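Local coordinates for dihydropteroate synthase (Xanthomonas albilineans, PDB 6OFW) that catalyses the joining of para-aminobenzoate to 6-hydroxymethyl-7,8-dihydropterin diphosphate, giving the folate precursor 7,8-dihydropteroate, at the 22D site. Residues are numbered along the deposited sequence; one frame, centred on the assembly and turned at random.

The 22D site. Residues 101, 120, 122, 142, 144, 190, 194-195, 220, 222, 226-227, 261. With 22D (4-{[(2-amino-4-oxo-3,4-dihydropteridin-6-yl)methyl]amino}benzoic acid), chain B.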
# COMPACT_ATOMS: atom_id res chain seq x y z
N ASP A 101 16.93 -6.43 -19.68
CA ASP A 101 17.54 -5.32 -18.97
C ASP A 101 19.02 -5.29 -19.33
O ASP A 101 19.82 -6.05 -18.77
CB ASP A 101 17.29 -5.47 -17.46
CG ASP A 101 17.54 -4.24 -16.63
OD1 ASP A 101 18.42 -3.43 -17.00
OD2 ASP A 101 16.87 -4.09 -15.59
N ASN A 120 15.04 -2.79 -21.94
CA ASN A 120 15.05 -1.94 -20.73
C ASN A 120 16.47 -1.38 -20.61
O ASN A 120 17.30 -2.07 -20.17
CB ASN A 120 14.44 -2.68 -19.55
CG ASN A 120 14.47 -1.85 -18.29
OD1 ASN A 120 14.39 -2.40 -17.21
ND2 ASN A 120 14.62 -0.56 -18.44
N VAL A 122 19.07 1.11 -19.02
CA VAL A 122 19.50 2.08 -17.98
C VAL A 122 20.29 3.26 -18.56
O VAL A 122 20.36 4.32 -17.93
CB VAL A 122 20.28 1.42 -16.80
CG1 VAL A 122 19.40 0.45 -16.01
CG2 VAL A 122 21.57 0.75 -17.27
N VAL A 142 12.80 1.19 -23.06
CA VAL A 142 12.73 2.07 -21.87
C VAL A 142 13.97 2.97 -21.85
O VAL A 142 15.06 2.48 -21.80
CB VAL A 142 12.62 1.29 -20.55
CG1 VAL A 142 12.62 2.20 -19.36
CG2 VAL A 142 11.48 0.29 -20.51
N MET A 144 15.80 5.30 -19.61
CA MET A 144 15.95 5.65 -18.20
C MET A 144 16.94 6.77 -17.99
O MET A 144 17.89 6.88 -18.74
CB MET A 144 16.40 4.43 -17.40
CG MET A 144 16.06 4.52 -15.91
SD MET A 144 16.91 3.24 -14.94
CE MET A 144 18.52 4.01 -14.83
N ASP A 190 11.73 6.65 -17.97
CA ASP A 190 11.86 6.27 -16.56
C ASP A 190 12.82 7.24 -15.86
O ASP A 190 13.90 7.32 -16.29
CB ASP A 190 12.26 4.80 -16.51
CG ASP A 190 12.57 4.24 -15.14
OD1 ASP A 190 12.62 5.01 -14.21
OD2 ASP A 190 12.72 3.02 -15.04
N GLY A 194 16.80 5.99 -7.62
CA GLY A 194 17.99 5.40 -7.02
C GLY A 194 19.28 5.42 -7.82
O GLY A 194 20.31 4.97 -7.32
N PHE A 195 19.24 5.91 -9.08
CA PHE A 195 20.45 6.00 -9.91
C PHE A 195 21.01 7.43 -9.82
O PHE A 195 20.46 8.35 -10.43
CB PHE A 195 20.13 5.66 -11.38
CG PHE A 195 19.85 4.20 -11.61
CD1 PHE A 195 18.56 3.69 -11.44
CD2 PHE A 195 20.85 3.34 -12.05
CE1 PHE A 195 18.29 2.34 -11.71
CE2 PHE A 195 20.57 2.00 -12.33
CZ PHE A 195 19.30 1.51 -12.15
N LEU A 220 7.62 4.53 -16.63
CA LEU A 220 7.92 3.34 -15.85
C LEU A 220 8.63 3.81 -14.57
O LEU A 220 9.55 4.63 -14.64
CB LEU A 220 8.81 2.40 -16.68
CG LEU A 220 9.58 1.29 -15.95
CD1 LEU A 220 8.65 0.30 -15.27
CD2 LEU A 220 10.45 0.54 -16.91
N GLY A 222 10.44 2.38 -10.97
CA GLY A 222 11.08 1.25 -10.30
C GLY A 222 11.67 1.67 -8.97
O GLY A 222 12.72 2.24 -8.98
N LYS A 226 14.30 -0.40 -2.89
CA LYS A 226 15.45 0.46 -3.08
C LYS A 226 15.86 1.15 -1.80
O LYS A 226 15.06 1.26 -0.86
CB LYS A 226 15.21 1.43 -4.24
CG LYS A 226 15.39 0.69 -5.59
CD LYS A 226 15.33 1.59 -6.79
CE LYS A 226 15.57 0.79 -8.04
NZ LYS A 226 15.43 1.62 -9.26
N ARG A 227 17.14 1.56 -1.72
CA ARG A 227 17.69 2.19 -0.54
C ARG A 227 16.89 3.39 -0.04
O ARG A 227 16.74 3.51 1.17
CB ARG A 227 19.16 2.55 -0.77
N ARG A 261 8.08 -1.50 -11.98
CA ARG A 261 9.11 -2.53 -11.96
C ARG A 261 9.32 -3.00 -10.55
O ARG A 261 9.95 -2.29 -9.75
CB ARG A 261 10.41 -2.00 -12.62
CG ARG A 261 11.46 -3.09 -12.80
CD ARG A 261 12.72 -2.60 -13.51
NE ARG A 261 13.71 -3.68 -13.59
CZ ARG A 261 14.56 -3.99 -12.62
NH1 ARG A 261 14.60 -3.28 -11.51
NH2 ARG A 261 15.39 -5.01 -12.77
C7 22D B . 17.63 -2.25 -12.61
N8 22D B . 16.91 -1.89 -13.81
C8A 22D B . 16.01 -0.89 -13.76
N1 22D B . 15.40 -0.61 -14.93
C2 22D B . 14.59 0.44 -14.98
N2 22D B . 14.06 0.77 -16.14
N3 22D B . 14.27 1.21 -13.89
C4 22D B . 14.77 1.00 -12.62
O4 22D B . 14.36 1.63 -11.69
C4A 22D B . 15.76 -0.13 -12.56
N5 22D B . 16.50 -0.40 -11.43
C6 22D B . 17.33 -1.37 -11.44
C9 22D B . 18.10 -1.82 -10.22
N10 22D B . 18.83 -0.65 -9.83
CBX 22D B . 19.11 -0.29 -8.55
CAR 22D B . 18.88 -1.14 -7.48
CAT 22D B . 18.86 -0.64 -6.19
CAQ 22D B . 19.39 1.05 -8.31
CAS 22D B . 19.37 1.54 -7.03
CBY 22D B . 19.09 0.72 -5.95
CBV 22D B . 19.11 1.29 -4.58
OAJ 22D B . 19.02 2.47 -4.44
OXT 22D B . 19.08 0.45 -3.63
O HOH W 1 12.93 3.99 -11.70
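The active site holds the reaction product, 7,8-dihydropteroate (22D), with its pterin deep in the pocket and its benzoate toward the mouth. Asp190 reads the pterin's donor edge, a carboxylate oxygen being able to accept twice: OD2 takes ring N3 at 2.6 Å and the 2-amino N2 at 2.8 Å, both lying somewhat above the carboxylate plane. Its other oxygen, OD1, holds a water that also meets the 4-oxo O4 and Gly222. Asp101, with CG anti to the backbone N (chi1 -165°), sets its acceptor OD2 2.8 Å from N8, which carries a hydrogen in the dihydropterin and can donate. As modelled, Asn120 ND2 faces N2 at 2.7 Å, donor to donor, and OD1 faces N1 at 3.1 Å, most likely acceptor to acceptor; turning the amide over would probably pair ND2 with N1 and OD1 with N2, the two-way match an amide can offer.

Lys226, extended beyond CG, lies along the ligand: CE covers the benzoate ring face and NZ gives hydrogen bonds to O4 (2.7 Å) and N5, while also binding Gly222 O. A long aliphatic chain with a charged tip suits both tasks. Arg261, extended from CG to NE, lays its flat guanidinium over the flat pterin, NH1 standing 3.2 Å from the centroid of the 22D C6-C7-N8 ring; a salt bridge from NH2 to Asp101 OD2 probably helps hold it nearly parallel. The aromatic Phe195 fits between pterin and benzoate: its CE1-CZ edge points at the pterin, Met144 CE caps one face, and the rim of the opposite face lies against benzoate carbon CAQ. Met144's soft SD touches N3 and C2. Carboxylate OXT accepts from Arg227 N at 2.9 Å, at the start of helix 227-233, whose dipole may help stabilise the charge.

The fold is a TIM barrel: the pterin's polar residues sit at or near the C-terminal ends of strands 98-101, 118-121, 187-190 and 259-262, while loop residues Gly194, Phe195 and Lys226 flank the benzoate.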